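Local coordinates for protein Lpg2148(MvcA) (Legionella pneumophila subsp. pneumophila str. Philadelphia 1, PDB 6K11) that is probably a deamidase-like effector that removes ubiquitin from the conjugating enzyme UBE2N and so regulates its activity, at residues M7-K10 / K11-M15; Q17-G20 / V21-T24; H259-Q262 / D263-S267; S306-G309 / R310-F313. All coordinates share one frame; numbering follows the deposited sequence.

Interaction 1: M7-K10 / K11-M15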
loop_
_atom_site.group_PDB
_atom_site.type_symbol
_atom_site.label_atom_id
_atom_site.label_comp_id
_atom_site.label_asym_id
_atom_site.label_seq_id
_atom_site.Cartn_x
_atom_site.Cartn_y
_atom_site.Cartn_z
ATOM N N MET A 7 24.320 10.947 8.013
ATOM C CA MET A 7 24.954 9.631 7.992
ATOM C C MET A 7 23.911 8.517 8.000
ATOM O O MET A 7 24.119 7.458 7.391
ATOM C CB MET A 7 25.908 9.481 9.185
ATOM C CG MET A 7 27.204 10.286 9.094
ATOM S SD MET A 7 28.309 9.785 7.747
ATOM C CE MET A 7 27.880 10.912 6.452
ATOM N N VAL A 8 22.791 8.736 8.699
ATOM C CA VAL A 8 21.674 7.790 8.677
ATOM C C VAL A 8 21.195 7.570 7.247
ATOM O O VAL A 8 20.982 6.431 6.816
ATOM C CB VAL A 8 20.528 8.294 9.572
ATOM C CG1 VAL A 8 19.249 7.461 9.368
ATOM C CG2 VAL A 8 20.945 8.300 11.046
ATOM N N HIS A 9 21.001 8.658 6.492
ATOM C CA HIS A 9 20.540 8.503 5.112
ATOM C C HIS A 9 21.583 7.785 4.261
ATOM O O HIS A 9 21.255 6.883 3.478
ATOM C CB HIS A 9 20.201 9.866 4.498
ATOM C CG HIS A 9 20.120 9.838 2.999
ATOM N ND1 HIS A 9 19.030 9.324 2.321
ATOM C CD2 HIS A 9 21.005 10.227 2.047
ATOM C CE1 HIS A 9 19.248 9.405 1.019
ATOM N NE2 HIS A 9 20.432 9.958 0.826
ATOM N N LYS A 10 22.856 8.186 4.387
ATOM C CA LYS A 10 23.897 7.592 3.557
ATOM C C LYS A 10 24.005 6.094 3.811
ATOM O O LYS A 10 24.168 5.301 2.874
ATOM C CB LYS A 10 25.232 8.290 3.838
ATOM C CG LYS A 10 26.441 7.679 3.172
ATOM C CD LYS A 10 27.641 8.615 3.380
ATOM C CE LYS A 10 28.865 8.171 2.595
ATOM N NZ LYS A 10 30.064 8.951 3.043
ATOM N N LYS A 11 23.913 5.691 5.071
ATOM C CA LYS A 11 24.097 4.290 5.430
ATOM C C LYS A 11 22.877 3.460 5.063
ATOM O O LYS A 11 23.019 2.342 4.557
ATOM C CB LYS A 11 24.401 4.179 6.927
ATOM C CG LYS A 11 24.283 2.800 7.540
ATOM C CD LYS A 11 25.124 2.724 8.830
ATOM C CE LYS A 11 25.368 1.273 9.267
ATOM N NZ LYS A 11 26.747 0.989 9.706
ATOM N N LEU A 12 21.675 3.986 5.319
ATOM C CA LEU A 12 20.469 3.276 4.921
ATOM C C LEU A 12 20.458 3.051 3.411
ATOM O O LEU A 12 20.171 1.936 2.931
ATOM C CB LEU A 12 19.227 4.054 5.383
ATOM C CG LEU A 12 17.907 3.562 4.766
ATOM C CD1 LEU A 12 17.534 2.196 5.329
ATOM C CD2 LEU A 12 16.756 4.557 4.941
ATOM N N LYS A 13 20.808 4.088 2.645
ATOM C CA LYS A 13 20.816 3.953 1.193
ATOM C C LYS A 13 21.888 2.965 0.737
ATOM O O LYS A 13 21.622 2.075 -0.082
ATOM C CB LYS A 13 21.017 5.321 0.531
ATOM C CG LYS A 13 21.283 5.231 -0.969
ATOM C CD LYS A 13 21.098 6.568 -1.655
ATOM C CE LYS A 13 21.283 6.436 -3.161
ATOM N NZ LYS A 13 20.956 7.695 -3.868
ATOM N N SER A 14 23.112 3.096 1.270
ATOM C CA SER A 14 24.188 2.212 0.836
ATOM C C SER A 14 23.875 0.751 1.165
ATOM O O SER A 14 24.090 -0.147 0.335
ATOM C CB SER A 14 25.511 2.658 1.475
ATOM O OG SER A 14 26.563 1.802 1.070
ATOM N N MET A 15 23.332 0.501 2.352
ATOM C CA MET A 15 23.037 -0.863 2.791
ATOM C C MET A 15 21.886 -1.477 1.998
ATOM O O MET A 15 21.928 -2.663 1.641
ATOM C CB MET A 15 22.695 -0.875 4.290
ATOM C CG MET A 15 23.906 -0.703 5.264
ATOM S SD MET A 15 23.409 -0.792 7.015
ATOM C CE MET A 15 22.736 -2.449 7.071
#

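Interaction 2: Q17-G20 / V21-T24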
loop_
_atom_site.group_PDB
_atom_site.type_symbol
_atom_site.label_atom_id
_atom_site.label_comp_id
_atom_site.label_asym_id
_atom_site.label_seq_id
_atom_site.Cartn_x
_atom_site.Cartn_y
_atom_site.Cartn_z
ATOM N N GLN A 17 20.976 -0.634 -1.093
ATOM C CA GLN A 17 21.509 -0.903 -2.431
ATOM C C GLN A 17 22.225 -2.248 -2.488
ATOM O O GLN A 17 22.101 -2.986 -3.474
ATOM C CB GLN A 17 22.485 0.192 -2.876
ATOM C CG GLN A 17 21.884 1.531 -3.230
ATOM C CD GLN A 17 22.948 2.576 -3.474
ATOM O OE1 GLN A 17 24.074 2.461 -2.983
ATOM N NE2 GLN A 17 22.603 3.605 -4.237
ATOM N N SER A 18 23.012 -2.565 -1.451
ATOM C CA SER A 18 23.845 -3.761 -1.479
ATOM C C SER A 18 23.078 -5.017 -1.074
ATOM O O SER A 18 23.316 -6.082 -1.646
ATOM C CB SER A 18 25.077 -3.569 -0.576
ATOM O OG SER A 18 26.002 -2.664 -1.181
ATOM N N TYR A 19 22.144 -4.931 -0.108
ATOM C CA TYR A 19 21.686 -6.130 0.583
ATOM C C TYR A 19 20.211 -6.466 0.433
ATOM O O TYR A 19 19.800 -7.533 0.913
ATOM C CB TYR A 19 22.006 -6.032 2.083
ATOM C CG TYR A 19 23.480 -5.855 2.358
ATOM C CD1 TYR A 19 24.411 -6.776 1.891
ATOM C CD2 TYR A 19 23.942 -4.763 3.096
ATOM C CE1 TYR A 19 25.774 -6.614 2.144
ATOM C CE2 TYR A 19 25.290 -4.588 3.342
ATOM C CZ TYR A 19 26.198 -5.513 2.885
ATOM O OH TYR A 19 27.532 -5.325 3.174
ATOM N N GLY A 20 19.403 -5.601 -0.194
ATOM C CA GLY A 20 18.003 -5.886 -0.475
ATOM C C GLY A 20 17.177 -6.495 0.649
ATOM O O GLY A 20 16.978 -5.876 1.704
ATOM N N VAL A 21 16.691 -7.720 0.419
ATOM C CA VAL A 21 15.781 -8.377 1.350
ATOM C C VAL A 21 16.409 -8.600 2.727
ATOM O O VAL A 21 15.682 -8.713 3.721
ATOM C CB VAL A 21 15.285 -9.715 0.742
ATOM C CG1 VAL A 21 16.437 -10.715 0.607
ATOM C CG2 VAL A 21 14.135 -10.302 1.555
ATOM N N MET A 22 17.741 -8.662 2.814
ATOM C CA MET A 22 18.387 -8.910 4.102
ATOM C C MET A 22 18.136 -7.775 5.094
ATOM O O MET A 22 18.303 -7.975 6.304
ATOM C CB MET A 22 19.904 -9.102 3.926
ATOM C CG MET A 22 20.332 -10.282 3.056
ATOM S SD MET A 22 22.094 -10.456 2.841
ATOM C CE MET A 22 22.556 -11.342 4.387
ATOM N N MET A 23 17.732 -6.591 4.616
ATOM C CA MET A 23 17.567 -5.441 5.501
ATOM C C MET A 23 16.447 -5.608 6.526
ATOM O O MET A 23 16.432 -4.863 7.512
ATOM C CB MET A 23 17.340 -4.174 4.673
ATOM C CG MET A 23 18.524 -3.847 3.763
ATOM S SD MET A 23 19.943 -3.341 4.776
ATOM C CE MET A 23 19.184 -1.854 5.451
ATOM N N THR A 24 15.507 -6.546 6.324
ATOM C CA THR A 24 14.485 -6.818 7.339
ATOM C C THR A 24 15.074 -7.355 8.640
ATOM O O THR A 24 14.452 -7.210 9.700
ATOM C CB THR A 24 13.464 -7.847 6.833
ATOM O OG1 THR A 24 14.116 -9.126 6.723
ATOM C CG2 THR A 24 12.904 -7.440 5.487
#

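Interaction 3: H259-Q262 / D263-S267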
loop_
_atom_site.group_PDB
_atom_site.type_symbol
_atom_site.label_atom_id
_atom_site.label_comp_id
_atom_site.label_asym_id
_atom_site.label_seq_id
_atom_site.Cartn_x
_atom_site.Cartn_y
_atom_site.Cartn_z
ATOM N N HIS A 259 9.051 -2.056 -8.429
ATOM C CA HIS A 259 10.425 -1.954 -7.955
ATOM C C HIS A 259 10.442 -2.101 -6.435
ATOM O O HIS A 259 9.452 -1.804 -5.757
ATOM C CB HIS A 259 11.050 -0.610 -8.356
ATOM C CG HIS A 259 10.294 0.572 -7.828
ATOM N ND1 HIS A 259 9.252 1.150 -8.520
ATOM C CD2 HIS A 259 10.394 1.253 -6.658
ATOM C CE1 HIS A 259 8.769 2.159 -7.818
ATOM N NE2 HIS A 259 9.435 2.237 -6.683
ATOM N N THR A 260 11.574 -2.581 -5.911
ATOM C CA THR A 260 11.797 -2.664 -4.474
ATOM C C THR A 260 12.489 -1.402 -3.965
ATOM O O THR A 260 12.932 -0.548 -4.731
ATOM C CB THR A 260 12.663 -3.877 -4.123
ATOM O OG1 THR A 260 13.956 -3.698 -4.712
ATOM C CG2 THR A 260 12.040 -5.175 -4.701
ATOM N N LEU A 261 12.610 -1.311 -2.639
ATOM C CA LEU A 261 13.354 -0.200 -2.054
ATOM C C LEU A 261 14.807 -0.225 -2.513
ATOM O O LEU A 261 15.404 0.827 -2.793
ATOM C CB LEU A 261 13.251 -0.262 -0.530
ATOM C CG LEU A 261 13.966 0.835 0.267
ATOM C CD1 LEU A 261 13.451 2.205 -0.144
ATOM C CD2 LEU A 261 13.789 0.598 1.768
ATOM N N GLN A 262 15.383 -1.425 -2.630
ATOM C CA GLN A 262 16.747 -1.548 -3.144
ATOM C C GLN A 262 16.860 -0.968 -4.556
ATOM O O GLN A 262 17.773 -0.181 -4.839
ATOM C CB GLN A 262 17.172 -3.017 -3.126
ATOM C CG GLN A 262 18.392 -3.308 -3.991
ATOM C CD GLN A 262 18.808 -4.759 -3.917
ATOM O OE1 GLN A 262 17.979 -5.666 -4.036
ATOM N NE2 GLN A 262 20.097 -4.990 -3.704
ATOM N N ASP A 263 15.931 -1.351 -5.449
ATOM C CA ASP A 263 15.879 -0.802 -6.805
ATOM C C ASP A 263 15.797 0.715 -6.768
ATOM O O ASP A 263 16.478 1.412 -7.531
ATOM C CB ASP A 263 14.652 -1.330 -7.585
ATOM C CG ASP A 263 14.697 -2.827 -7.894
ATOM O OD1 ASP A 263 15.786 -3.413 -8.060
ATOM O OD2 ASP A 263 13.594 -3.427 -7.991
ATOM N N TRP A 264 14.927 1.236 -5.901
ATOM C CA TRP A 264 14.739 2.678 -5.772
ATOM C C TRP A 264 16.056 3.375 -5.467
ATOM O O TRP A 264 16.449 4.325 -6.160
ATOM C CB TRP A 264 13.707 2.938 -4.670
ATOM C CG TRP A 264 13.374 4.377 -4.409
ATOM C CD1 TRP A 264 13.882 5.186 -3.413
ATOM C CD2 TRP A 264 12.430 5.172 -5.128
ATOM N NE1 TRP A 264 13.298 6.429 -3.471
ATOM C CE2 TRP A 264 12.411 6.452 -4.523
ATOM C CE3 TRP A 264 11.598 4.927 -6.236
ATOM C CZ2 TRP A 264 11.582 7.484 -4.981
ATOM C CZ3 TRP A 264 10.765 5.945 -6.688
ATOM C CH2 TRP A 264 10.763 7.215 -6.055
ATOM N N PHE A 265 16.776 2.887 -4.453
ATOM C CA PHE A 265 18.056 3.487 -4.092
ATOM C C PHE A 265 19.117 3.270 -5.170
ATOM O O PHE A 265 19.931 4.164 -5.432
ATOM C CB PHE A 265 18.531 2.910 -2.753
ATOM C CG PHE A 265 17.884 3.536 -1.532
ATOM C CD1 PHE A 265 17.844 4.911 -1.366
ATOM C CD2 PHE A 265 17.355 2.739 -0.541
ATOM C CE1 PHE A 265 17.268 5.469 -0.229
ATOM C CE2 PHE A 265 16.799 3.281 0.605
ATOM C CZ PHE A 265 16.760 4.651 0.767
ATOM N N VAL A 266 19.153 2.085 -5.793
ATOM C CA VAL A 266 20.128 1.865 -6.867
ATOM C C VAL A 266 19.907 2.864 -8.009
ATOM O O VAL A 266 20.868 3.329 -8.644
ATOM C CB VAL A 266 20.061 0.399 -7.369
ATOM C CG1 VAL A 266 20.883 0.206 -8.629
ATOM C CG2 VAL A 266 20.545 -0.584 -6.273
ATOM N N SER A 267 18.650 3.233 -8.275
ATOM C CA SER A 267 18.350 4.168 -9.356
ATOM C C SER A 267 18.581 5.626 -8.976
ATOM O O SER A 267 18.490 6.483 -9.857
ATOM C CB SER A 267 16.892 4.013 -9.813
ATOM O OG SER A 267 16.007 4.613 -8.871
#

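Interaction 4: S306-G309 / R310-F313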
loop_
_atom_site.group_PDB
_atom_site.type_symbol
_atom_site.label_atom_id
_atom_site.label_comp_id
_atom_site.label_asym_id
_atom_site.label_seq_id
_atom_site.Cartn_x
_atom_site.Cartn_y
_atom_site.Cartn_z
ATOM N N SER A 306 6.857 6.275 -9.950
ATOM C CA SER A 306 7.219 5.193 -10.858
ATOM C C SER A 306 8.643 4.715 -10.575
ATOM O O SER A 306 9.455 5.421 -9.986
ATOM C CB SER A 306 7.129 5.643 -12.331
ATOM O OG SER A 306 8.290 6.380 -12.683
ATOM N N LYS A 307 8.940 3.508 -11.025
ATOM C CA LYS A 307 10.333 3.109 -11.190
ATOM C C LYS A 307 11.055 4.113 -12.095
ATOM O O LYS A 307 10.496 4.581 -13.094
ATOM C CB LYS A 307 10.385 1.707 -11.810
ATOM C CG LYS A 307 11.789 1.121 -11.943
ATOM C CD LYS A 307 11.720 -0.242 -12.616
ATOM C CE LYS A 307 13.086 -0.954 -12.629
ATOM N NZ LYS A 307 13.034 -2.151 -13.535
ATOM N N ARG A 308 12.302 4.447 -11.755
ATOM C CA ARG A 308 13.013 5.451 -12.545
ATOM C C ARG A 308 13.152 4.991 -13.989
ATOM O O ARG A 308 13.502 3.839 -14.262
ATOM C CB ARG A 308 14.390 5.758 -11.944
ATOM C CG ARG A 308 14.954 7.070 -12.486
ATOM C CD ARG A 308 16.228 7.543 -11.808
ATOM N NE ARG A 308 16.566 8.867 -12.340
ATOM C CZ ARG A 308 17.710 9.514 -12.144
ATOM N NH1 ARG A 308 18.669 8.974 -11.401
ATOM N NH2 ARG A 308 17.883 10.715 -12.711
ATOM N N GLY A 309 12.842 5.892 -14.920
ATOM C CA GLY A 309 12.822 5.559 -16.333
ATOM C C GLY A 309 11.479 5.090 -16.875
ATOM O O GLY A 309 11.338 4.965 -18.101
ATOM N N ARG A 310 10.492 4.805 -16.012
ATOM C CA ARG A 310 9.173 4.368 -16.467
ATOM C C ARG A 310 8.096 5.434 -16.267
ATOM O O ARG A 310 6.901 5.122 -16.344
ATOM C CB ARG A 310 8.754 3.073 -15.764
ATOM C CG ARG A 310 9.808 1.969 -15.764
ATOM C CD ARG A 310 9.724 1.134 -17.014
ATOM N NE ARG A 310 8.503 0.341 -17.031
ATOM C CZ ARG A 310 8.193 -0.550 -17.969
ATOM N NH1 ARG A 310 9.017 -0.774 -18.991
ATOM N NH2 ARG A 310 7.056 -1.232 -17.873
ATOM N N GLU A 311 8.493 6.687 -16.049
ATOM C CA GLU A 311 7.540 7.745 -15.742
ATOM C C GLU A 311 6.518 7.936 -16.869
ATOM O O GLU A 311 5.378 8.338 -16.606
ATOM C CB GLU A 311 8.300 9.048 -15.473
ATOM C CG GLU A 311 9.040 9.112 -14.114
ATOM C CD GLU A 311 10.439 8.454 -14.137
ATOM O OE1 GLU A 311 10.893 8.020 -15.222
ATOM O OE2 GLU A 311 11.082 8.380 -13.063
ATOM N N ALA A 312 6.893 7.635 -18.125
ATOM C CA ALA A 312 5.974 7.831 -19.253
ATOM C C ALA A 312 4.915 6.735 -19.382
ATOM O O ALA A 312 3.888 6.957 -20.041
ATOM C CB ALA A 312 6.759 7.913 -20.572
ATOM N N PHE A 313 5.147 5.555 -18.803
ATOM C CA PHE A 313 4.242 4.416 -18.918
ATOM C C PHE A 313 3.483 4.098 -17.640
ATOM O O PHE A 313 2.411 3.486 -17.718
ATOM C CB PHE A 313 5.015 3.147 -19.321
ATOM C CG PHE A 313 6.242 3.418 -20.137
ATOM C CD1 PHE A 313 6.138 4.049 -21.369
ATOM C CD2 PHE A 313 7.500 3.050 -19.674
ATOM C CE1 PHE A 313 7.267 4.314 -22.136
ATOM C CE2 PHE A 313 8.633 3.309 -20.428
ATOM C CZ PHE A 313 8.514 3.941 -21.670
HETATM O O HOH W 1 9.536 6.928 -19.277
#

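Interaction 1: M7-K10 / K11-M15
Met7, Val8, His9 and Lys10 each offer their carbonyl oxygen to the amide four residues on, in Lys11, Leu12, Lys13 and Ser14, the regular alpha-helical pattern within helix 4-19. Of these, Leu12 N to Val8 O spans 2.9 Å at an N-H...O angle of 165°. The CB of each later residue rests beside the same acceptor, as where Lys11 CB lies 3.3 Å from Met7 O. Beyond this backbone, the side chains fan out to different neighbours. His9 and Lys13 meet lightly, with the methylene Lys13 CD 4.3 Å from His9 NE2 and oblique to the ring. CG of Lys13 lies opposite the backbone N (chi1 170°), and the straight chain beyond it delivers NZ to salt bridges with Asp270, Asp268 and Glu271. The His9 ring stacks with Tyr250 while its ND1 is hydrogen-bonded to Tyr252. On another side of the helix, Val8 packs on Ala339 and Leu340, Leu12 on Leu81, and Lys11 reaches Gln344 with its ammonium. The stretch is amphipathic, with buried Val8 and Leu12 against exposed Lys10 and Ser14, and its internal hydrogen bonds run backbone to backbone. Three carboxylates around Lys13 NZ would be expected to favour its charged form and to tie this side of the helix to the acidic residues at 268-271.

Interaction 2: Q17-G20 / V21-T24
Met22 N donates to Tyr19 O over 3.0 Å, closing a tight turn where helix 4-19 runs out. Next along, Met23 N meets Gly20 O at 3.1 Å; the N-H points almost straight at the oxygen (168°), yet the donor stands well above the carbonyl plane. Both bonds link residues three apart, but the first belongs to the turn and the second leads into the 3-10 segment that includes 21-24. The change of course falls at Gly20, whose phi of 45° favours glycine; with Val21 as the next corner residue, the backbone follows a type II' turn. Each methionine lays its first carbons against the carbonyl that its own amide uses: Met22 CB is 3.4 Å from Tyr19 O, and Met23 CG is 3.3 Å from Gly20 O. Tyr19 CB touches both methionine side chains, approaching Met22 CB to 4.2 Å and Met23 SD to 4.3 Å. CG of Met22 is set opposite the carbonyl carbon (chi1 -61°), and the chain runs on extended to the sulfur, which lies oblique to the tyrosine ring, while Ser18 CB covers one ring face over its centre. Tyr19, Met22 and Met23 all settle on Ile350 of helix 336-351, Met22 also on Val362 of helix 358-381, and Met23 on Leu81 of helix 71-83.

Interaction 3: H259-Q262 / D263-S267
Thr260 and Asp263 exchange two nearly straight hydrogen bonds that make a capping box at the start of helix 261-266. Thr260 N donates to Asp263 OD2 at 3.0 Å (172°), reaching the oxygen from above the carboxylate plane. In return, Asp263 N donates to Thr260 OG1 at 3.2 Å. The return bond depends on rotation: OG1 sits between the backbone N and the carbonyl carbon (chi1 64°), facing the first turn, whose early amides have no preceding helical carbonyl to use. A carboxylate here would also be expected to interact favourably with the helix dipole. Regular bonds take over directly, Trp264 N to Thr260 O and Val266 N to Gln262 O among them.

Further out, the aromatic side chains spread along the buried side. His259 and Trp264 point the same way with ring planes 22° apart, but the rings are slid so far that they barely overlap; His259 NE2 comes 3.5 Å from Trp264 CE3 and is hydrogen-bonded to Gln253. Leu261 lies alongside Phe265, with Leu261 CD1 3.6 Å from Phe265 CE2, and both pack on Ser16 of helix 4-19. Gln262 runs beside Val266, extended so that its amide NE2 bonds to Gln17 O. Near the far end, Ser267 OG donates to Trp264 O at 2.8 Å.

Interaction 4: S306-G309 / R310-F313
Ser306 OG and Glu311 CG press together at 3.2 Å on the close-packed inner side of the loop that follows helix 294-305. Here Lys307 O is held by two donors from opposite faces of its carbonyl plane: Ser306 OG at 2.9 Å, standing well above that plane, and Arg310 N, also at 2.9 Å. The second bond closes a type II beta turn from Lys307 to Arg310. Gly309 occupies its third position with positive phi (91°), where a CB would jam against the preceding carbonyl oxygen. The Glu311 chain doubles back at chi2 (84°), carrying its carboxylate under the turn. OE1 thereby receives a weak, strongly bent bond from Gly309 N at 2.9 Å, while OE2 makes a salt bridge to Lys269, which is also bonded to Ser306 O.

The outer side is looser. One water spans the loop, donating to Gly309 O and accepting from Ala312 N. Phe313 brings CE2 only to within 3.9 Å of Gly309 O, and its CD2 lies over the rim of one face of the Arg310 guanidinium. Several of these exposed residues touch a crystal neighbour, so their poses may partly reflect the lattice. The extended Lys307 side chain lies against Ser258 and His259, and Arg308 reaches back to Ser267 O through NH1. With one oxygen turned to a turn amide and the other to Lys269, the Glu311 carboxylate couples the shape of this surface loop to helix 269-274, and the nearby ammonium would be expected to favour its ionised form.

How the interactions relate
Interactions 1 and 2 lie in series on helix 4-19 and its exit, joined by Met15 CE against Met23 SD. Interaction 3 packs against both: Phe265 covers the aliphatic part of Lys13 at CG, and the Gln17 side-chain amide makes a probable hydrogen bond to Phe265 O, adding to the bond that the Gln17 carbonyl takes. Interaction 4 touches only interaction 3, where His259 and Trp264 lie against the backbone at Ser306. The first three are partly buried, the fourth a surface contact. Their chemistry follows: plain helical bonds in 7-15, a glycine turn with methionines in 17-24, a capping box added to helical bonds in 259-267, and carboxylate and water bonds in 306-313.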